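Local coordinates for virulence sensor protein BvgS (PDB 6ZJ8), which is the sensor histidine kinase of a two-component virulence system in Bordetella pertussis, its cytoplasmic PAS domain probably relaying signals toward the kinase, at residues T33-Y38 with G134-T139; Y38-E43 with E86-R91; L47-A52 with D62-K67; D55-T60 with R82-F87; Y115-P120 with G130-W135. All blocks are in the same frame, centred on the assembly; numbering follows the deposited sequence.

Contact 1 of 5, residues T33-Y38 with G134-T139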
# COMPACT_ATOMS: atom_id res chain seq x y z
N THR A 33 -8.13 -7.46 -4.68
CA THR A 33 -7.38 -6.52 -5.50
C THR A 33 -5.90 -6.87 -5.46
O THR A 33 -5.37 -7.14 -4.37
CB THR A 33 -7.60 -5.06 -5.05
OG1 THR A 33 -7.36 -4.94 -3.64
CG2 THR A 33 -9.01 -4.62 -5.36
N PRO A 34 -5.21 -6.90 -6.60
CA PRO A 34 -3.85 -7.45 -6.63
C PRO A 34 -2.78 -6.51 -6.12
O PRO A 34 -1.77 -6.97 -5.57
CB PRO A 34 -3.64 -7.77 -8.12
CG PRO A 34 -4.50 -6.80 -8.84
CD PRO A 34 -5.69 -6.55 -7.95
N ASN A 35 -2.97 -5.20 -6.28
CA ASN A 35 -1.92 -4.29 -5.83
C ASN A 35 -2.23 -3.76 -4.44
O ASN A 35 -3.39 -3.50 -4.12
CB ASN A 35 -1.77 -3.12 -6.80
CG ASN A 35 -1.30 -3.56 -8.17
OD1 ASN A 35 -0.43 -4.43 -8.30
ND2 ASN A 35 -1.86 -2.96 -9.21
N PRO A 36 -1.22 -3.59 -3.59
CA PRO A 36 -1.46 -3.00 -2.26
C PRO A 36 -2.14 -1.64 -2.36
O PRO A 36 -1.75 -0.79 -3.16
CB PRO A 36 -0.06 -2.90 -1.66
CG PRO A 36 0.70 -3.99 -2.31
CD PRO A 36 0.17 -4.08 -3.71
N ILE A 37 -3.16 -1.45 -1.52
CA ILE A 37 -3.83 -0.16 -1.41
C ILE A 37 -4.24 0.02 0.05
O ILE A 37 -4.61 -0.95 0.73
CB ILE A 37 -5.04 -0.05 -2.35
CG1 ILE A 37 -5.65 1.35 -2.26
CG2 ILE A 37 -6.10 -1.09 -2.00
CD1 ILE A 37 -6.77 1.59 -3.23
N TYR A 38 -4.17 1.26 0.52
CA TYR A 38 -4.52 1.60 1.89
C TYR A 38 -5.22 2.95 1.91
O TYR A 38 -5.24 3.68 0.91
CB TYR A 38 -3.28 1.65 2.79
CG TYR A 38 -2.23 2.62 2.29
CD1 TYR A 38 -2.28 3.96 2.66
CD2 TYR A 38 -1.21 2.21 1.45
CE1 TYR A 38 -1.33 4.86 2.20
CE2 TYR A 38 -0.26 3.10 0.99
CZ TYR A 38 -0.32 4.42 1.36
OH TYR A 38 0.63 5.30 0.90
N GLY A 134 -0.96 3.53 -2.10
CA GLY A 134 -0.55 2.17 -2.34
C GLY A 134 0.71 2.16 -3.19
O GLY A 134 1.38 3.18 -3.36
N TRP A 135 1.02 0.98 -3.73
CA TRP A 135 2.18 0.85 -4.59
C TRP A 135 2.00 -0.34 -5.51
O TRP A 135 1.14 -1.20 -5.30
CB TRP A 135 3.47 0.72 -3.77
CG TRP A 135 3.53 -0.51 -2.92
CD1 TRP A 135 4.01 -1.74 -3.28
CD2 TRP A 135 3.11 -0.63 -1.56
NE1 TRP A 135 3.91 -2.62 -2.23
CE2 TRP A 135 3.36 -1.96 -1.16
CE3 TRP A 135 2.54 0.25 -0.64
CZ2 TRP A 135 3.06 -2.43 0.12
CZ3 TRP A 135 2.25 -0.22 0.64
CH2 TRP A 135 2.51 -1.54 1.00
N ILE A 136 2.82 -0.38 -6.56
CA ILE A 136 2.85 -1.47 -7.53
C ILE A 136 4.26 -2.04 -7.53
O ILE A 136 5.24 -1.30 -7.67
CB ILE A 136 2.46 -0.99 -8.94
CG1 ILE A 136 1.12 -0.27 -8.91
CG2 ILE A 136 2.43 -2.17 -9.91
CD1 ILE A 136 0.75 0.35 -10.24
N ASP A 137 4.37 -3.36 -7.37
CA ASP A 137 5.66 -4.03 -7.40
C ASP A 137 6.09 -4.17 -8.86
O ASP A 137 5.59 -5.02 -9.59
CB ASP A 137 5.57 -5.39 -6.71
CG ASP A 137 6.93 -6.03 -6.50
OD1 ASP A 137 7.86 -5.72 -7.27
OD2 ASP A 137 7.07 -6.84 -5.56
N ILE A 138 7.02 -3.31 -9.28
CA ILE A 138 7.48 -3.32 -10.67
C ILE A 138 8.35 -4.55 -10.93
O ILE A 138 8.26 -5.18 -11.99
CB ILE A 138 8.23 -2.02 -11.00
CG1 ILE A 138 7.35 -0.80 -10.71
CG2 ILE A 138 8.69 -2.02 -12.46
CD1 ILE A 138 6.07 -0.74 -11.52
N THR A 139 9.20 -4.90 -9.96
CA THR A 139 10.07 -6.06 -10.12
C THR A 139 9.26 -7.32 -10.37
O THR A 139 9.69 -8.21 -11.12
CB THR A 139 10.94 -6.23 -8.88
OG1 THR A 139 11.78 -5.07 -8.72
CG2 THR A 139 11.81 -7.47 -8.99
O HOH W 1 1.93 -4.83 -6.68
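P36 crosses the indole of W135 at about a right angle. Its CB stands over the middle of the six-membered ring, 3.7 Å from the centroid and 16° off the normal, a CH-pi contact. CG shifts toward the five-membered ring and comes 3.5 Å from W135 NE1, while CD turns back to the main chain, 3.4 Å from W135 O. A rigid, puckered pyrrolidine suits this place because it offers C-H groups to an aromatic face. W135 presents that face with CG in the crowded position between backbone N and carbonyl carbon (chi1 63°). Beyond P36, I37 pairs antiparallel with G134. The bond from W135 N to P36 O is weak at 3.3 Å, and G134, lacking a side chain, lets its CA approach the same oxygen. A water links N35 OD1 to D137 N, and R141 binds OD1. The contact therefore rests on C-H groups against an aromatic face, with one weak main-chain hydrogen bond beside it and a water-mediated link at N35.

Contact 2 of 5, residues Y38-E43 with E86-R91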
# COMPACT_ATOMS: atom_id res chain seq x y z
N TYR A 38 -4.17 1.26 0.52
CA TYR A 38 -4.52 1.60 1.89
C TYR A 38 -5.22 2.95 1.91
O TYR A 38 -5.24 3.68 0.91
CB TYR A 38 -3.28 1.65 2.79
CG TYR A 38 -2.23 2.62 2.29
CD1 TYR A 38 -2.28 3.96 2.66
CD2 TYR A 38 -1.21 2.21 1.45
CE1 TYR A 38 -1.33 4.86 2.20
CE2 TYR A 38 -0.26 3.10 0.99
CZ TYR A 38 -0.32 4.42 1.36
OH TYR A 38 0.63 5.30 0.90
N VAL A 39 -5.80 3.27 3.06
CA VAL A 39 -6.38 4.58 3.31
C VAL A 39 -5.93 5.04 4.69
O VAL A 39 -6.11 4.32 5.68
CB VAL A 39 -7.92 4.56 3.23
CG1 VAL A 39 -8.48 5.93 3.57
CG2 VAL A 39 -8.37 4.13 1.85
N ARG A 40 -5.33 6.23 4.75
CA ARG A 40 -4.80 6.79 5.98
C ARG A 40 -5.42 8.15 6.22
O ARG A 40 -5.45 8.99 5.31
CB ARG A 40 -3.27 6.89 5.91
CG ARG A 40 -2.63 7.61 7.07
CD ARG A 40 -1.17 7.23 7.23
NE ARG A 40 -0.41 7.35 5.98
CZ ARG A 40 0.92 7.32 5.91
NH1 ARG A 40 1.65 7.18 7.01
NH2 ARG A 40 1.52 7.44 4.74
N ASP A 41 -5.93 8.38 7.43
CA ASP A 41 -6.61 9.62 7.74
C ASP A 41 -5.59 10.75 7.93
O ASP A 41 -4.38 10.57 7.77
CB ASP A 41 -7.50 9.45 8.98
CG ASP A 41 -6.70 9.27 10.26
OD1 ASP A 41 -5.45 9.25 10.21
OD2 ASP A 41 -7.33 9.16 11.33
N LYS A 42 -6.10 11.93 8.29
CA LYS A 42 -5.24 13.09 8.47
C LYS A 42 -4.23 12.86 9.59
O LYS A 42 -3.04 13.15 9.44
CB LYS A 42 -6.09 14.33 8.75
CG LYS A 42 -5.29 15.59 9.07
CD LYS A 42 -6.20 16.78 9.37
CE LYS A 42 -5.40 17.98 9.86
NZ LYS A 42 -6.26 19.16 10.14
N GLU A 43 -4.70 12.34 10.72
CA GLU A 43 -3.83 12.10 11.88
C GLU A 43 -2.91 10.89 11.69
O GLU A 43 -2.20 10.53 12.64
CB GLU A 43 -4.68 11.91 13.14
CG GLU A 43 -5.44 13.15 13.58
CD GLU A 43 -6.77 13.32 12.88
OE1 GLU A 43 -7.21 12.37 12.19
OE2 GLU A 43 -7.39 14.40 13.01
N GLU A 86 8.97 2.19 4.61
CA GLU A 86 9.68 2.21 3.33
C GLU A 86 8.70 2.21 2.16
O GLU A 86 8.91 2.92 1.17
CB GLU A 86 10.63 1.02 3.25
CG GLU A 86 11.79 1.11 4.24
CD GLU A 86 12.57 -0.19 4.38
OE1 GLU A 86 13.29 -0.35 5.39
OE2 GLU A 86 12.45 -1.05 3.48
N PHE A 87 7.62 1.43 2.26
CA PHE A 87 6.67 1.35 1.16
C PHE A 87 5.77 2.57 1.08
O PHE A 87 5.26 2.89 -0.01
CB PHE A 87 5.81 0.09 1.30
CG PHE A 87 6.54 -1.18 1.00
CD1 PHE A 87 7.22 -1.85 2.00
CD2 PHE A 87 6.56 -1.70 -0.29
CE1 PHE A 87 7.90 -3.03 1.72
CE2 PHE A 87 7.23 -2.87 -0.57
CZ PHE A 87 7.90 -3.54 0.44
N LEU A 88 5.54 3.25 2.20
CA LEU A 88 4.67 4.41 2.21
C LEU A 88 5.45 5.66 1.82
O LEU A 88 6.67 5.65 1.66
CB LEU A 88 4.05 4.59 3.60
CG LEU A 88 3.27 3.39 4.12
CD1 LEU A 88 2.98 3.55 5.59
CD2 LEU A 88 1.98 3.20 3.34
N LEU A 89 4.72 6.76 1.66
CA LEU A 89 5.30 8.05 1.34
C LEU A 89 5.22 8.96 2.56
O LEU A 89 4.32 8.83 3.40
CB LEU A 89 4.58 8.71 0.16
CG LEU A 89 4.70 7.98 -1.18
CD1 LEU A 89 4.02 8.77 -2.28
CD2 LEU A 89 6.16 7.73 -1.53
N THR A 90 6.17 9.89 2.65
CA THR A 90 6.23 10.80 3.78
C THR A 90 4.98 11.68 3.81
O THR A 90 4.33 11.93 2.79
CB THR A 90 7.49 11.67 3.70
OG1 THR A 90 8.62 10.84 3.41
CG2 THR A 90 7.72 12.39 5.01
N ARG A 91 4.65 12.16 5.01
CA ARG A 91 3.45 12.97 5.23
C ARG A 91 3.81 14.43 4.97
O ARG A 91 4.45 15.09 5.79
CB ARG A 91 2.92 12.76 6.64
CG ARG A 91 1.53 13.32 6.89
CD ARG A 91 0.97 12.87 8.24
NE ARG A 91 1.79 13.34 9.37
CZ ARG A 91 1.69 14.54 9.92
NH1 ARG A 91 0.82 15.43 9.45
NH2 ARG A 91 2.48 14.86 10.94
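L88 lays its CD2 methyl over one face of the Y38 ring, offset toward the rim where CE2 and CZ lie. The methyl is 3.6 Å from the ring centroid and 30° off the normal, a CH-pi contact. Leucine suits the place because its fork divides the work: CD2 covers the tyrosine, while CD1 lies over a face of the R40 guanidinium, 4.1 Å from R40 NH1. The first torsion of L88 sets CG anti to its carbonyl carbon (chi1 -56°), and the fork is thereby turned toward the strand.

R40 starts with CG anti to its backbone N and bends at chi3, bringing one guanidinium face under L88 CD1, the two side chains crossing obliquely. At its edge, NH2 gives a weak hydrogen bond to L89 O, 3.4 Å long and bent to 134° at the hydrogen. A long, flexible arginine can pack its flat end against an apolar neighbour and still offer N-H groups to a main-chain oxygen.

The poorly ordered R91 brings CD within 4.2 Å of K42 O. L88 is the first residue to leave helical geometry after helix 79-87, so the contact lies where the exit of that helix meets strand 37-41. L89 turns to Q116 and T118 of strand 110-122, and I131 of strand 128-137 touches both Y38 and R40.

Contact 3 of 5, residues L47-A52 with D62-K67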
# COMPACT_ATOMS: atom_id res chain seq x y z
N LEU A 47 -7.05 3.39 8.03
CA LEU A 47 -8.47 3.03 8.01
C LEU A 47 -8.75 1.78 7.20
O LEU A 47 -9.67 1.03 7.53
CB LEU A 47 -9.29 4.18 7.42
CG LEU A 47 -9.06 5.54 8.07
CD1 LEU A 47 -9.95 6.58 7.42
CD2 LEU A 47 -9.31 5.47 9.57
N LEU A 48 -7.99 1.53 6.13
CA LEU A 48 -8.24 0.40 5.26
C LEU A 48 -6.93 -0.05 4.64
O LEU A 48 -6.04 0.77 4.38
CB LEU A 48 -9.25 0.76 4.17
CG LEU A 48 -9.61 -0.34 3.17
CD1 LEU A 48 -11.07 -0.21 2.75
CD2 LEU A 48 -8.72 -0.29 1.94
N CYS A 49 -6.82 -1.35 4.42
CA CYS A 49 -5.70 -1.92 3.69
C CYS A 49 -6.12 -3.29 3.18
O CYS A 49 -6.69 -4.08 3.94
CB CYS A 49 -4.45 -2.02 4.57
SG CYS A 49 -4.74 -2.59 6.25
N ASN A 50 -5.86 -3.56 1.91
CA ASN A 50 -6.27 -4.82 1.31
C ASN A 50 -5.27 -5.92 1.67
O ASN A 50 -4.26 -5.68 2.33
CB ASN A 50 -6.44 -4.67 -0.19
CG ASN A 50 -5.14 -4.33 -0.90
OD1 ASN A 50 -4.14 -3.98 -0.27
ND2 ASN A 50 -5.15 -4.42 -2.23
N ASP A 51 -5.56 -7.14 1.21
CA ASP A 51 -4.70 -8.27 1.54
C ASP A 51 -3.35 -8.19 0.83
O ASP A 51 -2.36 -8.74 1.32
CB ASP A 51 -5.40 -9.58 1.18
CG ASP A 51 -6.61 -9.85 2.05
OD1 ASP A 51 -6.81 -9.12 3.05
OD2 ASP A 51 -7.37 -10.78 1.72
N ALA A 52 -3.30 -7.53 -0.33
CA ALA A 52 -2.01 -7.31 -0.98
C ALA A 52 -1.09 -6.49 -0.09
O ALA A 52 0.11 -6.76 0.01
CB ALA A 52 -2.21 -6.63 -2.33
N ASP A 62 -5.79 -6.71 12.15
CA ASP A 62 -5.81 -6.29 13.54
C ASP A 62 -4.52 -5.61 13.97
O ASP A 62 -4.53 -4.87 14.96
CB ASP A 62 -6.08 -7.49 14.45
CG ASP A 62 -7.54 -7.91 14.45
OD1 ASP A 62 -8.41 -7.03 14.33
OD2 ASP A 62 -7.81 -9.13 14.56
N ALA A 63 -3.43 -5.83 13.26
CA ALA A 63 -2.15 -5.22 13.59
C ALA A 63 -1.95 -3.86 12.93
O ALA A 63 -0.93 -3.21 13.20
CB ALA A 63 -1.00 -6.15 13.20
N VAL A 64 -2.88 -3.41 12.10
CA VAL A 64 -2.68 -2.21 11.30
C VAL A 64 -3.80 -1.21 11.49
O VAL A 64 -3.56 -0.02 11.72
CB VAL A 64 -2.54 -2.58 9.80
CG1 VAL A 64 -2.31 -1.32 8.98
CG2 VAL A 64 -1.42 -3.58 9.61
N LEU A 65 -5.05 -1.67 11.39
CA LEU A 65 -6.19 -0.76 11.44
C LEU A 65 -6.21 0.00 12.76
O LEU A 65 -6.03 -0.58 13.83
CB LEU A 65 -7.49 -1.54 11.27
CG LEU A 65 -7.66 -2.28 9.94
CD1 LEU A 65 -8.91 -3.14 9.99
CD2 LEU A 65 -7.73 -1.31 8.76
N GLY A 66 -6.43 1.31 12.67
CA GLY A 66 -6.44 2.17 13.83
C GLY A 66 -5.08 2.57 14.34
O GLY A 66 -5.00 3.29 15.34
N LYS A 67 -4.00 2.13 13.69
CA LYS A 67 -2.64 2.35 14.16
C LYS A 67 -1.85 3.10 13.10
O LYS A 67 -2.25 3.19 11.94
CB LYS A 67 -1.99 1.01 14.51
CG LYS A 67 -2.70 0.32 15.67
CD LYS A 67 -2.50 -1.18 15.69
CE LYS A 67 -3.28 -1.80 16.84
NZ LYS A 67 -3.12 -3.28 16.90
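The edge strand 46-49 of the PAS sheet, at its classic beta bulge, meets a type II turn in the loop between helices 51-57 and 79-87. L47 and L48 both face V39 in the bulge. The turn runs from V64 to K67 and is closed by a backbone hydrogen bond of 2.9 Å from K67 N to V64 O. G66 takes the positive phi of 79° that a type II turn needs at its third position, a conformation easy for a residue without CB.

The side chains of the turn reach the strand through methyl groups. L65, with CG anti to its carbonyl carbon (chi1 -62°), brings CD2 to 3.3 Å from L47 O and also to 4.1 Å from C49 SG. V64 adds CG1, 3.9 Å from C49 SG. The small, polarisable sulfur of C49 thus touches a methyl of each of two branched aliphatic residues, and L54 of helix 51-57 touches both C49 and V64.

Within the loop, K67 stretches its chain back so that NZ donates to D62 O at 2.9 Å, in the plane of that carbonyl. A backbone hydrogen bond between G66 and M46 fastens the turn beside the strand. Such a loop, packed on an outer strand of the antiparallel sheet, belongs to the helical and loop region of a PAS fold.

Contact 4 of 5, residues D55-T60 with R82-F87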
# COMPACT_ATOMS: atom_id res chain seq x y z
N ASP A 55 -0.39 -8.87 3.21
CA ASP A 55 0.41 -10.06 2.95
C ASP A 55 1.84 -9.73 2.54
O ASP A 55 2.72 -10.59 2.67
CB ASP A 55 -0.26 -10.92 1.88
CG ASP A 55 -1.48 -11.66 2.39
OD1 ASP A 55 -1.80 -11.53 3.59
OD2 ASP A 55 -2.12 -12.38 1.60
N THR A 56 2.09 -8.52 2.04
CA THR A 56 3.47 -8.10 1.81
C THR A 56 4.30 -8.29 3.07
O THR A 56 5.48 -8.66 3.00
CB THR A 56 3.51 -6.63 1.37
OG1 THR A 56 2.89 -6.50 0.09
CG2 THR A 56 4.95 -6.12 1.31
N PHE A 57 3.70 -8.04 4.24
CA PHE A 57 4.39 -8.09 5.51
C PHE A 57 4.01 -9.31 6.35
O PHE A 57 4.58 -9.51 7.42
CB PHE A 57 4.11 -6.81 6.30
CG PHE A 57 4.26 -5.56 5.49
CD1 PHE A 57 5.50 -4.96 5.35
CD2 PHE A 57 3.17 -4.99 4.86
CE1 PHE A 57 5.65 -3.81 4.60
CE2 PHE A 57 3.32 -3.84 4.11
CZ PHE A 57 4.56 -3.25 3.98
N GLY A 58 3.07 -10.12 5.88
CA GLY A 58 2.68 -11.30 6.62
C GLY A 58 1.93 -11.03 7.90
O GLY A 58 2.04 -11.81 8.85
N VAL A 59 1.17 -9.94 7.96
CA VAL A 59 0.39 -9.60 9.15
C VAL A 59 -1.09 -9.60 8.82
O VAL A 59 -1.49 -9.77 7.66
CB VAL A 59 0.82 -8.24 9.73
CG1 VAL A 59 2.30 -8.24 10.07
CG2 VAL A 59 0.47 -7.10 8.78
N THR A 60 -1.92 -9.40 9.84
CA THR A 60 -3.37 -9.33 9.70
C THR A 60 -3.83 -7.89 9.89
O THR A 60 -3.06 -7.00 10.27
CB THR A 60 -4.06 -10.24 10.72
OG1 THR A 60 -3.70 -9.84 12.05
CG2 THR A 60 -3.66 -11.69 10.51
N ARG A 82 8.86 -0.19 10.74
CA ARG A 82 10.01 0.15 9.91
C ARG A 82 9.79 -0.29 8.46
O ARG A 82 9.98 0.49 7.52
CB ARG A 82 11.28 -0.49 10.49
CG ARG A 82 12.55 -0.17 9.73
CD ARG A 82 13.78 -0.72 10.44
NE ARG A 82 13.71 -2.17 10.63
CZ ARG A 82 13.85 -3.07 9.65
NH1 ARG A 82 14.05 -2.67 8.40
NH2 ARG A 82 13.77 -4.36 9.93
N GLU A 83 9.37 -1.54 8.27
CA GLU A 83 9.18 -2.06 6.92
C GLU A 83 8.08 -1.30 6.18
O GLU A 83 8.24 -0.96 5.00
CB GLU A 83 8.84 -3.55 6.99
CG GLU A 83 9.90 -4.38 7.69
CD GLU A 83 9.41 -5.77 8.04
OE1 GLU A 83 8.20 -6.03 7.90
OE2 GLU A 83 10.24 -6.61 8.46
N MET A 84 6.97 -1.01 6.86
CA MET A 84 5.88 -0.29 6.20
C MET A 84 6.31 1.11 5.81
O MET A 84 5.91 1.62 4.75
CB MET A 84 4.67 -0.23 7.12
CG MET A 84 4.04 -1.58 7.37
SD MET A 84 2.41 -1.46 8.13
CE MET A 84 1.98 -3.19 8.22
N HIS A 85 7.12 1.77 6.64
CA HIS A 85 7.54 3.13 6.35
C HIS A 85 8.21 3.22 4.98
O HIS A 85 8.04 4.21 4.26
CB HIS A 85 8.47 3.65 7.44
CG HIS A 85 8.79 5.11 7.33
ND1 HIS A 85 10.04 5.58 6.98
CD2 HIS A 85 8.01 6.20 7.51
CE1 HIS A 85 10.02 6.90 6.96
NE2 HIS A 85 8.80 7.30 7.27
N GLU A 86 8.97 2.19 4.61
CA GLU A 86 9.68 2.21 3.33
C GLU A 86 8.70 2.21 2.16
O GLU A 86 8.91 2.92 1.17
CB GLU A 86 10.63 1.02 3.25
CG GLU A 86 11.79 1.11 4.24
CD GLU A 86 12.57 -0.19 4.38
OE1 GLU A 86 13.29 -0.35 5.39
OE2 GLU A 86 12.45 -1.05 3.48
N PHE A 87 7.62 1.43 2.26
CA PHE A 87 6.67 1.35 1.16
C PHE A 87 5.77 2.57 1.08
O PHE A 87 5.26 2.89 -0.01
CB PHE A 87 5.81 0.09 1.30
CG PHE A 87 6.54 -1.18 1.00
CD1 PHE A 87 7.22 -1.85 2.00
CD2 PHE A 87 6.56 -1.70 -0.29
CE1 PHE A 87 7.90 -3.03 1.72
CE2 PHE A 87 7.23 -2.87 -0.57
CZ PHE A 87 7.90 -3.54 0.44
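With CG anti to the carbonyl carbon in both F57 (chi1 -47°) and F87 (chi1 -72°), the two phenyl rings reach toward each other tip to tip. The edge of F57 is directed at the face of F87 in an offset edge-to-face pair, centroids 5.3 Å apart and planes at 89°; F57 CZ comes to 3.6 Å from F87 CD1. M84 runs extended across one face of F57, its CG 3.9 Å from the ring centroid. SD follows at 4.9 Å from that centroid, a Met-aromatic contact. A long unbranched thioether suits this place, since its end, CE, can go on to V59 CG2, 4.2 Å away.

These side chains join helices 51-57 and 79-87 of the PAS fold. The first helix ends in a Schellman motif, G58 supplying the positive phi at C-prime, and the turn brings V59 round toward M84. On the opposite face of F57 lies T56 CG2, which also sits over a face of F87. T56 OG1 bonds back to A52 O, leaving the methyl to the aromatic pair.

Contact 5 of 5, residues Y115-P120 with G130-W135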
# COMPACT_ATOMS: atom_id res chain seq x y z
N TYR A 115 6.43 1.29 -7.41
CA TYR A 115 5.85 2.56 -7.86
C TYR A 115 4.81 2.97 -6.83
O TYR A 115 3.77 2.32 -6.70
CB TYR A 115 5.24 2.40 -9.25
CG TYR A 115 4.77 3.69 -9.87
CD1 TYR A 115 5.68 4.63 -10.34
CD2 TYR A 115 3.42 3.97 -10.01
CE1 TYR A 115 5.26 5.81 -10.91
CE2 TYR A 115 2.98 5.15 -10.59
CZ TYR A 115 3.91 6.07 -11.04
OH TYR A 115 3.49 7.24 -11.61
N GLN A 116 5.09 4.05 -6.10
CA GLN A 116 4.28 4.49 -4.97
C GLN A 116 3.40 5.68 -5.37
O GLN A 116 3.79 6.51 -6.19
CB GLN A 116 5.17 4.88 -3.79
CG GLN A 116 6.15 3.80 -3.37
CD GLN A 116 7.30 4.35 -2.56
OE1 GLN A 116 8.02 5.24 -3.02
NE2 GLN A 116 7.48 3.84 -1.35
N TRP A 117 2.22 5.76 -4.75
CA TRP A 117 1.27 6.81 -5.10
C TRP A 117 0.38 7.13 -3.91
O TRP A 117 0.15 6.28 -3.04
CB TRP A 117 0.42 6.39 -6.30
CG TRP A 117 -0.37 5.14 -6.05
CD1 TRP A 117 0.07 3.85 -6.20
CD2 TRP A 117 -1.72 5.05 -5.60
NE1 TRP A 117 -0.93 2.97 -5.87
CE2 TRP A 117 -2.04 3.68 -5.50
CE3 TRP A 117 -2.70 5.99 -5.27
CZ2 TRP A 117 -3.29 3.23 -5.09
CZ3 TRP A 117 -3.95 5.54 -4.86
CH2 TRP A 117 -4.23 4.18 -4.77
N THR A 118 -0.13 8.36 -3.88
CA THR A 118 -1.11 8.77 -2.89
C THR A 118 -2.04 9.81 -3.51
O THR A 118 -1.60 10.65 -4.30
CB THR A 118 -0.46 9.36 -1.63
OG1 THR A 118 0.32 10.51 -1.98
CG2 THR A 118 0.43 8.33 -0.95
N ILE A 119 -3.32 9.73 -3.15
CA ILE A 119 -4.33 10.68 -3.59
C ILE A 119 -5.00 11.25 -2.34
O ILE A 119 -5.55 10.48 -1.54
CB ILE A 119 -5.38 10.05 -4.51
CG1 ILE A 119 -4.72 9.34 -5.70
CG2 ILE A 119 -6.34 11.12 -5.02
CD1 ILE A 119 -4.26 10.27 -6.79
N PRO A 120 -5.01 12.56 -2.12
CA PRO A 120 -5.76 13.11 -0.99
C PRO A 120 -7.23 13.30 -1.33
O PRO A 120 -7.62 13.41 -2.49
CB PRO A 120 -5.07 14.45 -0.71
CG PRO A 120 -4.31 14.79 -1.97
CD PRO A 120 -4.36 13.62 -2.91
N GLY A 130 -7.95 12.74 4.57
CA GLY A 130 -6.97 11.67 4.55
C GLY A 130 -6.37 11.52 3.17
O GLY A 130 -6.53 12.38 2.30
N ILE A 131 -5.68 10.39 2.98
CA ILE A 131 -5.07 10.05 1.71
C ILE A 131 -5.40 8.60 1.38
O ILE A 131 -5.46 7.75 2.27
CB ILE A 131 -3.54 10.26 1.72
CG1 ILE A 131 -2.89 9.45 2.85
CG2 ILE A 131 -3.21 11.74 1.87
CD1 ILE A 131 -1.58 8.82 2.46
N ILE A 132 -5.63 8.33 0.10
CA ILE A 132 -5.66 6.98 -0.43
C ILE A 132 -4.32 6.73 -1.10
O ILE A 132 -3.79 7.61 -1.80
CB ILE A 132 -6.82 6.80 -1.43
CG1 ILE A 132 -8.15 7.20 -0.79
CG2 ILE A 132 -6.89 5.36 -1.90
CD1 ILE A 132 -9.08 7.95 -1.74
N GLY A 133 -3.74 5.55 -0.87
CA GLY A 133 -2.42 5.29 -1.41
C GLY A 133 -2.16 3.82 -1.59
O GLY A 133 -2.99 2.96 -1.29
N GLY A 134 -0.96 3.53 -2.10
CA GLY A 134 -0.55 2.17 -2.34
C GLY A 134 0.71 2.16 -3.19
O GLY A 134 1.38 3.18 -3.36
N TRP A 135 1.02 0.98 -3.73
CA TRP A 135 2.18 0.85 -4.59
C TRP A 135 2.00 -0.34 -5.51
O TRP A 135 1.14 -1.20 -5.30
CB TRP A 135 3.47 0.72 -3.77
CG TRP A 135 3.53 -0.51 -2.92
CD1 TRP A 135 4.01 -1.74 -3.28
CD2 TRP A 135 3.11 -0.63 -1.56
NE1 TRP A 135 3.91 -2.62 -2.23
CE2 TRP A 135 3.36 -1.96 -1.16
CE3 TRP A 135 2.54 0.25 -0.64
CZ2 TRP A 135 3.06 -2.43 0.12
CZ3 TRP A 135 2.25 -0.22 0.64
CH2 TRP A 135 2.51 -1.54 1.00
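Four main-chain hydrogen bonds carry this antiparallel pairing, two around each hydrogen-bonded pair. At I119 and I132 they are short: I119 N to I132 O is 2.6 Å and nearly along the C=O axis, and I132 N to I119 O is 2.7 Å. At W117 and G134 they are longer, 3.0 Å from W117 N to G134 O and 3.1 Å from G134 N to W117 O. The non-hydrogen-bonded pairs, T118/G133 between them and Q116/W135 and P120/I131 outside, bring alpha carbons close to carbonyl oxygens, as in the C-H...O contact of T118 CA with I132 O.

The two strands, 110-122 and 128-137, form a beta hairpin flanked in the PAS sheet by strands 99-107 and 37-41; their short segments run at 157°.

W117 makes the aromatic contact. Its CG takes the crowded position between backbone N and carbonyl carbon (chi1 59°), which lays the indole over the neighbouring main chain. G133 CA stands 3.9 Å from the centroid of the six-membered ring in a CH-pi contact, and G134 N lies over the same face. Two glycines suit this place because they let the broad ring settle on bare backbone.

Among the aliphatic contacts, I132 CG2 approaches W117 CH2 at 4.1 Å on the face with I119. On the other face, T118 and I131 lie side by side, CG2 to CD1, and P120 CB meets I131 CG2.

How the contacts relate
The five contacts tie one PAS domain together around its antiparallel sheet. Contacts 1 and 5 share G134 and W135, their centres about 10 Å apart, so strand 128-137 is gripped on both edges. Contacts 1 and 2 share Y38, whose N lies 2.7 Å from G133 O of contact 5. W135 is the hub toward the helices: its CE2 is 3.3 Å from F87 CD2 and its CH2 is 3.9 Å from F57 CE2, joining contact 1 to contact 4. Contact 3 continues that apolar layer through V64 CG2, 3.7 Å from M84 CE, and its N50 binds T33 and N35. Contacts 3 and 5 do not touch.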